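Local coordinates for protein lasso peptide isopeptidase AtxE2 (Asticcacaulis excentricus, PDB 5TXE) that hydrolyses the isopeptide bond of the lasso peptides astexin-2 and astexin-3, recognising their threaded shape and releasing them as linear peptides, at residues 629-634 against 650-655; 285-288 against 292-295; 232-235 against 240-243. The protein carries 1 engineered substitution. One frame throughout, in Å; residues are numbered along the deposited sequence.

The three contacts follow one another along the chain in the order interaction 3, interaction 2, interaction 1, and none touches another. Interactions 3 and 2 are hairpins at the outer margins of two different four-stranded antiparallel sheets, consistent with blades of the beta-propeller known from the prolyl oligopeptidase family; their centres lie about 43 Å apart. Interaction 1 belongs to the hydrolase part, where helix 643-662 packs on strand 628-633, the last strand of the eight-stranded mixed sheet. Its centre is about 55 Å from that of interaction 2 and about 49 Å from that of interaction 3. Interactions 2 and 3 join edge strands to their sheets mainly by backbone pairing, whereas in interaction 1 helix and strand meet through side chains alone.

Interaction 1. Residues 629-634 against 650-655; sequences ELIIYP and YNRTID
Arg-652 reaches from its helix across to Ile-631 and Tyr-633, two residues that send their side chains from the same side of the strand. The apolar part of the contact belongs to Ile-631. Its CD1 lies 3.8 Å from Arg-652 NE, and CG1 sits 3.9 Å from Arg-652 CD, where the aliphatic arm ends. The other branch, CG2, covers one face of the guanidinium, 3.8 Å from NH1 of Arg-652 and displaced toward the rim of the group. With CG of Arg-652 anti to its own backbone N (chi1 -168°), the arm leaves the helix toward the strand, and a bend at chi3 then turns the guanidinium toward the tyrosine.

The polar part gathers at the edge of that guanidinium. Tyr-633 OH lies near its plane, 2.7 Å from Arg-652 NH1, with the ring and guanidinium planes 68° apart. Gln-605 OE1 is hydrogen-bonded to both Tyr-633 OH and Arg-652 NH1, bringing the two polar ends to one shared partner. Glu-629 OE1 stands 4.9 Å from Arg-652 NE, a distance at which the opposite charges may attract weakly, while Glu-629 OE1 itself is in a salt bridge with Arg-677.

The arrangement is helix-on-sheet packing of the alpha/beta-hydrolase fold: strand 628-633 pairs with strand 602-607, helix 643-662 packs against it, and Arg-652 also touches helix 672-684 through Gln-674 and Trp-678.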
ATOM      1  N   GLU A 629       1.320   5.191 -26.032  1.00 24.60           N
ATOM      2  CA  GLU A 629       1.053   6.589 -25.661  1.00 23.53           C
ATOM      3  C   GLU A 629       1.509   6.748 -24.228  1.00 24.47           C
ATOM      4  O   GLU A 629       1.344   5.842 -23.389  1.00 23.97           O
ATOM      5  CB  GLU A 629      -0.424   6.916 -25.793  1.00 23.31           C
ATOM      6  CG  GLU A 629      -0.759   8.325 -25.371  1.00 23.58           C
ATOM      7  CD  GLU A 629      -2.107   8.808 -25.845  1.00 22.70           C
ATOM      8  OE1 GLU A 629      -3.028   8.954 -25.010  1.00 25.35           O
ATOM      9  OE2 GLU A 629      -2.259   9.077 -27.055  1.00 26.29           O
ATOM     10  N   LEU A 630       2.104   7.908 -23.963  1.00 24.30           N
ATOM     11  CA  LEU A 630       2.641   8.254 -22.648  1.00 23.28           C
ATOM     12  C   LEU A 630       2.008   9.555 -22.183  1.00 21.17           C
ATOM     13  O   LEU A 630       1.952  10.561 -22.925  1.00 22.25           O
ATOM     14  CB  LEU A 630       4.170   8.421 -22.748  1.00 23.64           C
ATOM     15  CG  LEU A 630       4.943   9.086 -21.603  1.00 22.12           C
ATOM     16  CD1 LEU A 630       4.837   8.256 -20.332  1.00 22.91           C
ATOM     17  CD2 LEU A 630       6.409   9.212 -21.905  1.00 23.46           C
ATOM     18  N   ILE A 631       1.528   9.532 -20.959  1.00 20.08           N
ATOM     19  CA  ILE A 631       0.895  10.661 -20.361  1.00 18.64           C
ATOM     20  C   ILE A 631       1.748  11.033 -19.201  1.00 18.36           C
ATOM     21  O   ILE A 631       2.194  10.174 -18.482  1.00 20.17           O
ATOM     22  CB  ILE A 631      -0.489  10.339 -19.804  1.00 19.44           C
ATOM     23  CG1 ILE A 631      -1.382   9.685 -20.859  1.00 19.64           C
ATOM     24  CG2 ILE A 631      -1.194  11.586 -19.278  1.00 20.46           C
ATOM     25  CD1 ILE A 631      -1.766  10.547 -22.089  1.00 18.10           C
ATOM     26  N   ILE A 632       1.964  12.330 -18.982  1.00 17.59           N
ATOM     27  CA  ILE A 632       2.775  12.769 -17.862  1.00 17.32           C
ATOM     28  C   ILE A 632       1.959  13.606 -16.906  1.00 18.72           C
ATOM     29  O   ILE A 632       1.287  14.534 -17.342  1.00 18.09           O
ATOM     30  CB  ILE A 632       3.952  13.594 -18.422  1.00 19.68           C
ATOM     31  CG1 ILE A 632       4.817  12.663 -19.245  1.00 20.85           C
ATOM     32  CG2 ILE A 632       4.799  14.230 -17.289  1.00 20.41           C
ATOM     33  CD1 ILE A 632       5.617  13.429 -20.222  1.00 23.72           C
ATOM     34  N   TYR A 633       2.080  13.355 -15.595  1.00 19.67           N
ATOM     35  CA  TYR A 633       1.399  14.168 -14.578  1.00 19.96           C
ATOM     36  C   TYR A 633       2.382  14.948 -13.730  1.00 18.35           C
ATOM     37  O   TYR A 633       3.324  14.358 -13.157  1.00 19.80           O
ATOM     38  CB  TYR A 633       0.566  13.215 -13.670  1.00 21.33           C
ATOM     39  CG  TYR A 633      -0.607  12.533 -14.356  1.00 21.27           C
ATOM     40  CD1 TYR A 633      -0.458  11.364 -15.090  1.00 22.76           C
ATOM     41  CD2 TYR A 633      -1.842  13.054 -14.278  1.00 23.09           C
ATOM     42  CE1 TYR A 633      -1.518  10.770 -15.730  1.00 22.03           C
ATOM     43  CE2 TYR A 633      -2.914  12.472 -14.927  1.00 23.94           C
ATOM     44  CZ  TYR A 633      -2.752  11.329 -15.648  1.00 22.85           C
ATOM     45  OH  TYR A 633      -3.903  10.758 -16.227  1.00 21.27           O
ATOM     46  N   PRO A 634       2.155  16.255 -13.549  1.00 17.20           N
ATOM     47  CA  PRO A 634       3.107  17.063 -12.803  1.00 19.07           C
ATOM     48  C   PRO A 634       3.043  16.919 -11.299  1.00 20.02           C
ATOM     49  O   PRO A 634       1.958  16.706 -10.717  1.00 21.18           O
ATOM     50  CB  PRO A 634       2.740  18.493 -13.183  1.00 19.93           C
ATOM     51  CG  PRO A 634       1.251  18.398 -13.455  1.00 19.78           C
ATOM     52  CD  PRO A 634       1.060  17.050 -14.091  1.00 17.69           C
ATOM     53  N   TYR A 650      -8.234   7.176 -13.918  1.00 22.87           N
ATOM     54  CA  TYR A 650      -9.408   6.304 -13.968  1.00 22.66           C
ATOM     55  C   TYR A 650     -10.120   6.426 -15.297  1.00 24.65           C
ATOM     56  O   TYR A 650     -10.390   5.425 -15.970  1.00 24.56           O
ATOM     57  CB  TYR A 650     -10.424   6.668 -12.904  1.00 20.46           C
ATOM     58  CG  TYR A 650     -10.137   6.282 -11.466  1.00 21.88           C
ATOM     59  CD1 TYR A 650      -9.048   5.493 -11.079  1.00 22.82           C
ATOM     60  CD2 TYR A 650     -11.009   6.694 -10.461  1.00 22.41           C
ATOM     61  CE1 TYR A 650      -8.817   5.174  -9.731  1.00 22.39           C
ATOM     62  CE2 TYR A 650     -10.821   6.332  -9.133  1.00 22.29           C
ATOM     63  CZ  TYR A 650      -9.746   5.565  -8.770  1.00 23.10           C
ATOM     64  OH  TYR A 650      -9.663   5.229  -7.461  1.00 23.55           O
ATOM     65  N   ASN A 651     -10.424   7.654 -15.695  1.00 24.74           N
ATOM     66  CA  ASN A 651     -11.245   7.864 -16.899  1.00 22.31           C
ATOM     67  C   ASN A 651     -10.531   7.517 -18.182  1.00 25.16           C
ATOM     68  O   ASN A 651     -11.136   6.955 -19.089  1.00 22.24           O
ATOM     69  CB  ASN A 651     -11.701   9.296 -16.988  1.00 22.01           C
ATOM     70  CG  ASN A 651     -12.880   9.565 -16.081  1.00 24.41           C
ATOM     71  OD1 ASN A 651     -13.742   8.738 -15.947  1.00 28.15           O
ATOM     72  ND2 ASN A 651     -12.928  10.721 -15.491  1.00 25.11           N
ATOM     73  N   ARG A 652      -9.244   7.837 -18.274  1.00 23.20           N
ATOM     74  CA  ARG A 652      -8.542   7.515 -19.468  1.00 22.45           C
ATOM     75  C   ARG A 652      -8.316   5.993 -19.579  1.00 22.94           C
ATOM     76  O   ARG A 652      -8.230   5.439 -20.675  1.00 19.96           O
ATOM     77  CB  ARG A 652      -7.220   8.275 -19.510  1.00 22.77           C
ATOM     78  CG  ARG A 652      -6.552   8.199 -20.875  1.00 23.16           C
ATOM     79  CD  ARG A 652      -5.210   8.943 -20.850  1.00 23.74           C
ATOM     80  NE  ARG A 652      -5.352  10.400 -20.947  1.00 25.87           N
ATOM     81  CZ  ARG A 652      -5.178  11.254 -19.946  1.00 23.82           C
ATOM     82  NH1 ARG A 652      -4.929  10.846 -18.764  1.00 21.26           N
ATOM     83  NH2 ARG A 652      -5.315  12.554 -20.153  1.00 26.72           N
ATOM     84  N   THR A 653      -8.102   5.340 -18.455  1.00 21.46           N
ATOM     85  CA  THR A 653      -7.878   3.940 -18.496  1.00 22.16           C
ATOM     86  C   THR A 653      -9.166   3.193 -18.921  1.00 23.99           C
ATOM     87  O   THR A 653      -9.101   2.268 -19.714  1.00 23.47           O
ATOM     88  CB  THR A 653      -7.406   3.440 -17.144  1.00 22.27           C
ATOM     89  OG1 THR A 653      -6.037   3.776 -17.024  1.00 23.40           O
ATOM     90  CG2 THR A 653      -7.536   1.932 -17.048  1.00 21.57           C
ATOM     91  N   ILE A 654     -10.329   3.644 -18.444  1.00 24.49           N
ATOM     92  CA  ILE A 654     -11.602   3.094 -18.925  1.00 24.66           C
ATOM     93  C   ILE A 654     -11.778   3.382 -20.400  1.00 26.81           C
ATOM     94  O   ILE A 654     -12.140   2.488 -21.168  1.00 30.07           O
ATOM     95  CB  ILE A 654     -12.776   3.632 -18.128  1.00 23.06           C
ATOM     96  CG1 ILE A 654     -12.730   3.045 -16.743  1.00 23.23           C
ATOM     97  CG2 ILE A 654     -14.110   3.255 -18.743  1.00 22.49           C
ATOM     98  CD1 ILE A 654     -13.631   3.748 -15.756  1.00 24.77           C
ATOM     99  N   ASP A 655     -11.496   4.601 -20.828  1.00 24.82           N
ATOM    100  CA  ASP A 655     -11.675   4.924 -22.222  1.00 25.23           C
ATOM    101  C   ASP A 655     -10.763   4.037 -23.076  1.00 24.98           C
ATOM    102  O   ASP A 655     -11.118   3.614 -24.176  1.00 22.47           O
ATOM    103  CB  ASP A 655     -11.301   6.373 -22.529  1.00 28.72           C
ATOM    104  CG  ASP A 655     -12.253   7.413 -21.936  1.00 32.74           C
ATOM    105  OD1 ASP A 655     -13.328   7.052 -21.419  1.00 33.05           O
ATOM    106  OD2 ASP A 655     -11.905   8.619 -21.957  1.00 31.94           O
TER

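Interaction 2. Residues 285-288 against 292-295; sequences VARR and EPVR
Ala-286 and Val-294 form the backbone link between these two segments, an antiparallel hydrogen-bonded pair. The amide of Ala-286 gives its hydrogen to Val-294 O at 3.0 Å, while Val-294 N returns one to Ala-286 O at 2.8 Å; the latter is nearly straight, with 174° at the hydrogen. Each carbonyl also receives a CA-H...O contact, from Val-285 CA to Val-294 O and from Pro-293 CA to Ala-286 O. Beyond the direct pairing, a water bridges the two segments, accepting from Arg-288 N at 2.8 Å and donating to Glu-292 O at 2.6 Å.

This ladder makes a beta hairpin in which strand 294-295 forms one edge of a four-stranded antiparallel sheet, consistent with a propeller blade as in the prolyl oligopeptidase family; strand 283-288 pairs on its other side with strand 266-271.

Side-chain contacts are mainly between arginines and apolar groups. Val-285 and Arg-295, a non-hydrogen-bonded pair, lie side by side, and CG1 of Val-285 rests over one face of the guanidinium, 4.0 Å from Arg-295 NH1. Arg-287 runs alongside Pro-293: its CG is 3.8 Å from Pro-293 CA, and a bend at chi3 (51°) swings the guanidinium round to put NH1 3.6 Å from Pro-293 CD.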
ATOM      1  N   VAL A 285       4.791 -19.133  21.465  1.00 43.21           N
ATOM      2  CA  VAL A 285       5.504 -19.700  22.634  1.00 52.16           C
ATOM      3  C   VAL A 285       5.115 -18.965  23.928  1.00 52.21           C
ATOM      4  O   VAL A 285       4.794 -17.770  23.921  1.00 46.64           O
ATOM      5  CB  VAL A 285       7.041 -19.759  22.507  1.00 56.67           C
ATOM      6  CG1 VAL A 285       7.487 -20.151  21.105  1.00 59.77           C
ATOM      7  CG2 VAL A 285       7.673 -18.454  22.896  1.00 63.24           C
ATOM      8  N   ALA A 286       5.093 -19.724  25.015  1.00 48.45           N
ATOM      9  CA  ALA A 286       4.767 -19.212  26.332  1.00 46.69           C
ATOM     10  C   ALA A 286       5.920 -19.477  27.329  1.00 48.61           C
ATOM     11  O   ALA A 286       6.426 -20.610  27.405  1.00 46.11           O
ATOM     12  CB  ALA A 286       3.490 -19.853  26.813  1.00 45.79           C
ATOM     13  N   ARG A 287       6.336 -18.428  28.045  1.00 38.96           N
ATOM     14  CA  ARG A 287       7.329 -18.510  29.114  1.00 44.59           C
ATOM     15  C   ARG A 287       6.697 -18.034  30.423  1.00 41.76           C
ATOM     16  O   ARG A 287       6.147 -16.931  30.456  1.00 36.63           O
ATOM     17  CB  ARG A 287       8.529 -17.614  28.798  1.00 48.54           C
ATOM     18  CG  ARG A 287       9.303 -17.956  27.536  1.00 55.44           C
ATOM     19  CD  ARG A 287      10.358 -16.889  27.207  1.00 68.65           C
ATOM     20  NE  ARG A 287      11.198 -16.593  28.370  1.00 75.70           N
ATOM     21  CZ  ARG A 287      12.351 -17.193  28.686  1.00 90.95           C
ATOM     22  NH1 ARG A 287      12.876 -18.154  27.916  1.00 83.12           N
ATOM     23  NH2 ARG A 287      12.995 -16.807  29.794  1.00100.87           N
ATOM     24  N   ARG A 288       6.688 -18.858  31.478  1.00 39.29           N
ATOM     25  CA  ARG A 288       6.268 -18.384  32.804  1.00 38.74           C
ATOM     26  C   ARG A 288       7.515 -17.777  33.477  1.00 33.59           C
ATOM     27  O   ARG A 288       8.442 -18.487  33.799  1.00 32.21           O
ATOM     28  CB  ARG A 288       5.667 -19.535  33.619  1.00 53.75           C
ATOM     29  CG  ARG A 288       5.439 -19.253  35.116  1.00 71.99           C
ATOM     30  CD  ARG A 288       4.428 -20.219  35.775  1.00 81.37           C
ATOM     31  NE  ARG A 288       3.039 -19.875  35.412  1.00 90.67           N
ATOM     32  CZ  ARG A 288       2.214 -19.097  36.124  1.00 92.27           C
ATOM     33  NH1 ARG A 288       2.573 -18.572  37.296  1.00 97.40           N
ATOM     34  NH2 ARG A 288       0.997 -18.851  35.658  1.00 85.58           N
ATOM     35  N   GLU A 292      11.430 -22.175  31.065  1.00 43.75           N
ATOM     36  CA  GLU A 292      11.584 -22.657  29.693  1.00 45.15           C
ATOM     37  C   GLU A 292      10.434 -22.252  28.802  1.00 41.87           C
ATOM     38  O   GLU A 292       9.286 -22.309  29.219  1.00 36.67           O
ATOM     39  CB  GLU A 292      11.648 -24.184  29.687  1.00 47.94           C
ATOM     40  CG  GLU A 292      12.603 -24.748  30.751  1.00 57.35           C
ATOM     41  CD  GLU A 292      13.952 -24.038  30.771  1.00 58.36           C
ATOM     42  OE1 GLU A 292      14.524 -23.825  29.686  1.00 62.49           O
ATOM     43  OE2 GLU A 292      14.443 -23.693  31.849  1.00 60.54           O
ATOM     44  N   PRO A 293      10.732 -21.876  27.552  1.00 46.21           N
ATOM     45  CA  PRO A 293       9.612 -21.669  26.637  1.00 47.24           C
ATOM     46  C   PRO A 293       8.835 -22.962  26.342  1.00 43.39           C
ATOM     47  O   PRO A 293       9.415 -23.972  26.145  1.00 43.96           O
ATOM     48  CB  PRO A 293      10.290 -21.145  25.366  1.00 51.61           C
ATOM     49  CG  PRO A 293      11.748 -21.467  25.492  1.00 53.29           C
ATOM     50  CD  PRO A 293      12.046 -21.549  26.947  1.00 50.36           C
ATOM     51  N   VAL A 294       7.529 -22.914  26.358  1.00 44.33           N
ATOM     52  CA  VAL A 294       6.743 -23.986  25.842  1.00 47.97           C
ATOM     53  C   VAL A 294       6.125 -23.583  24.474  1.00 54.98           C
ATOM     54  O   VAL A 294       5.361 -22.603  24.417  1.00 49.35           O
ATOM     55  CB  VAL A 294       5.608 -24.324  26.812  1.00 47.45           C
ATOM     56  CG1 VAL A 294       4.744 -25.452  26.237  1.00 49.43           C
ATOM     57  CG2 VAL A 294       6.180 -24.700  28.170  1.00 48.26           C
ATOM     58  N   ARG A 295       6.427 -24.357  23.407  1.00 56.62           N
ATOM     59  CA  ARG A 295       5.858 -24.173  22.061  1.00 53.50           C
ATOM     60  C   ARG A 295       4.494 -24.768  21.931  1.00 51.69           C
ATOM     61  O   ARG A 295       4.329 -25.939  22.200  1.00 61.75           O
ATOM     62  CB  ARG A 295       6.680 -24.888  21.006  1.00 62.71           C
ATOM     63  CG  ARG A 295       7.931 -24.187  20.589  1.00 68.24           C
ATOM     64  CD  ARG A 295       8.561 -24.954  19.431  1.00 76.23           C
ATOM     65  NE  ARG A 295       8.642 -24.077  18.281  1.00 83.19           N
ATOM     66  CZ  ARG A 295       9.375 -22.963  18.241  1.00 85.17           C
ATOM     67  NH1 ARG A 295      10.127 -22.588  19.271  1.00 75.81           N
ATOM     68  NH2 ARG A 295       9.353 -22.211  17.157  1.00 97.14           N
TER
HETATM   69  O   HOH W   1       7.732 -21.456  31.153  1.00 36.72           O

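Interaction 3. Residues 232-235 against 240-243; sequences QVLD and TRRA
Val-233 and Arg-242 meet because the arginine CG is placed between its own backbone N and carbonyl carbon (chi1 61°), after which the chain runs extended to NE alongside the valine. Val-233, with CG1 anti to its backbone N, turns both methyls to the guanidinium: CG1 covers one face toward the rim, 3.8 Å from Arg-242 NH2, and CG2 comes equally near to NH1. The polar end is held independently, since Arg-242 NH1 donates to Ala-243 O at 3.0 Å along a bent path, 138° at the hydrogen, and NH2 forms a salt bridge with Glu-248. These partners should limit rotation of the guanidinium above the valine.

On the other face of the sheet, Leu-234 and Arg-241 are a non-hydrogen-bonded pair. CD1 of the leucine approaches the edge of the guanidinium, 3.7 Å from Arg-241 NE, while Arg-241 NH2 is bound by the backbone oxygen of Glu-168.

Between the two strands, Val-233 and Arg-242 exchange two backbone hydrogen bonds, each 2.9 Å from the N of one to the O of the other. Asp-235 N adds a straighter one to Thr-240 O, 168° at the hydrogen. At the connection, Asp-235 OD1 accepts from Lys-237 N, and Thr-240 OG1 is hydrogen-bonded to Thr-238 OG1.

The hairpin closes a four-stranded antiparallel sheet: strand 240-243 is outermost, strand 230-235 pairs inward with strand 183-188, and Leu-234 and Arg-241 both touch Ile-167 of strand 163-167 in the preceding sheet.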
ATOM      1  N   GLN A 232      13.109  16.753  22.146  1.00 34.94           N
ATOM      2  CA  GLN A 232      12.913  17.945  22.961  1.00 34.99           C
ATOM      3  C   GLN A 232      11.591  17.820  23.679  1.00 30.22           C
ATOM      4  O   GLN A 232      10.703  17.076  23.237  1.00 29.94           O
ATOM      5  CB  GLN A 232      12.849  19.218  22.087  1.00 41.43           C
ATOM      6  CG  GLN A 232      14.076  19.646  21.296  1.00 50.63           C
ATOM      7  CD  GLN A 232      14.909  20.684  22.020  1.00 56.44           C
ATOM      8  OE1 GLN A 232      14.584  21.877  22.071  1.00 64.50           O
ATOM      9  NE2 GLN A 232      16.004  20.238  22.556  1.00 61.67           N
ATOM     10  N   VAL A 233      11.441  18.568  24.766  1.00 29.64           N
ATOM     11  CA  VAL A 233      10.222  18.546  25.553  1.00 31.93           C
ATOM     12  C   VAL A 233       9.683  19.941  25.658  1.00 33.16           C
ATOM     13  O   VAL A 233      10.431  20.874  25.940  1.00 33.88           O
ATOM     14  CB  VAL A 233      10.483  18.035  26.985  1.00 35.48           C
ATOM     15  CG1 VAL A 233       9.202  18.075  27.799  1.00 36.11           C
ATOM     16  CG2 VAL A 233      10.991  16.608  26.920  1.00 36.74           C
ATOM     17  N   LEU A 234       8.374  20.063  25.467  1.00 34.31           N
ATOM     18  CA  LEU A 234       7.712  21.310  25.571  1.00 38.64           C
ATOM     19  C   LEU A 234       6.714  21.268  26.698  1.00 41.23           C
ATOM     20  O   LEU A 234       5.839  20.423  26.707  1.00 35.30           O
ATOM     21  CB  LEU A 234       6.962  21.641  24.266  1.00 40.06           C
ATOM     22  CG  LEU A 234       6.154  22.936  24.426  1.00 42.73           C
ATOM     23  CD1 LEU A 234       6.966  24.121  24.006  1.00 43.35           C
ATOM     24  CD2 LEU A 234       4.846  22.921  23.643  1.00 48.81           C
ATOM     25  N   ASP A 235       6.800  22.243  27.602  1.00 49.37           N
ATOM     26  CA  ASP A 235       5.774  22.454  28.647  1.00 50.61           C
ATOM     27  C   ASP A 235       4.723  23.395  28.095  1.00 46.30           C
ATOM     28  O   ASP A 235       4.986  24.548  27.878  1.00 47.04           O
ATOM     29  CB  ASP A 235       6.453  23.057  29.891  1.00 58.34           C
ATOM     30  CG  ASP A 235       5.488  23.300  31.085  1.00 62.26           C
ATOM     31  OD1 ASP A 235       4.219  23.229  30.973  1.00 57.84           O
ATOM     32  OD2 ASP A 235       6.063  23.585  32.154  1.00 66.23           O
ATOM     33  N   THR A 240       7.995  26.724  27.507  1.00 51.85           N
ATOM     34  CA  THR A 240       9.443  26.463  27.522  1.00 56.22           C
ATOM     35  C   THR A 240       9.735  25.039  27.053  1.00 48.25           C
ATOM     36  O   THR A 240       8.919  24.132  27.190  1.00 44.43           O
ATOM     37  CB  THR A 240      10.119  26.697  28.905  1.00 57.94           C
ATOM     38  OG1 THR A 240       9.429  25.942  29.898  1.00 65.18           O
ATOM     39  CG2 THR A 240      10.089  28.168  29.291  1.00 61.65           C
ATOM     40  N   ARG A 241      10.924  24.917  26.505  1.00 45.68           N
ATOM     41  CA  ARG A 241      11.468  23.708  25.963  1.00 51.19           C
ATOM     42  C   ARG A 241      12.724  23.358  26.703  1.00 53.78           C
ATOM     43  O   ARG A 241      13.522  24.254  27.009  1.00 53.60           O
ATOM     44  CB  ARG A 241      11.910  23.944  24.528  1.00 52.05           C
ATOM     45  CG  ARG A 241      10.801  23.768  23.522  1.00 63.12           C
ATOM     46  CD  ARG A 241      10.758  24.855  22.460  1.00 72.49           C
ATOM     47  NE  ARG A 241       9.673  24.615  21.501  1.00 79.39           N
ATOM     48  CZ  ARG A 241       9.673  25.010  20.238  1.00 81.85           C
ATOM     49  NH1 ARG A 241      10.703  25.647  19.709  1.00 84.05           N
ATOM     50  NH2 ARG A 241       8.622  24.742  19.497  1.00 82.84           N
ATOM     51  N   ARG A 242      12.966  22.066  26.845  1.00 49.51           N
ATOM     52  CA  ARG A 242      14.194  21.580  27.480  1.00 53.94           C
ATOM     53  C   ARG A 242      14.608  20.262  26.831  1.00 52.41           C
ATOM     54  O   ARG A 242      13.817  19.642  26.116  1.00 45.62           O
ATOM     55  CB  ARG A 242      13.921  21.363  28.966  1.00 54.86           C
ATOM     56  CG  ARG A 242      12.839  20.317  29.240  1.00 54.88           C
ATOM     57  CD  ARG A 242      12.819  19.837  30.700  1.00 50.29           C
ATOM     58  NE  ARG A 242      11.684  18.958  31.027  1.00 48.78           N
ATOM     59  CZ  ARG A 242      11.679  17.634  30.827  1.00 50.46           C
ATOM     60  NH1 ARG A 242      12.736  17.018  30.282  1.00 54.79           N
ATOM     61  NH2 ARG A 242      10.613  16.924  31.134  1.00 48.20           N
ATOM     62  N   ALA A 243      15.828  19.819  27.096  1.00 50.15           N
ATOM     63  CA  ALA A 243      16.267  18.544  26.563  1.00 50.44           C
ATOM     64  C   ALA A 243      15.459  17.447  27.242  1.00 46.05           C
ATOM     65  O   ALA A 243      14.994  17.631  28.374  1.00 40.46           O
ATOM     66  CB  ALA A 243      17.732  18.319  26.818  1.00 54.75           C
TER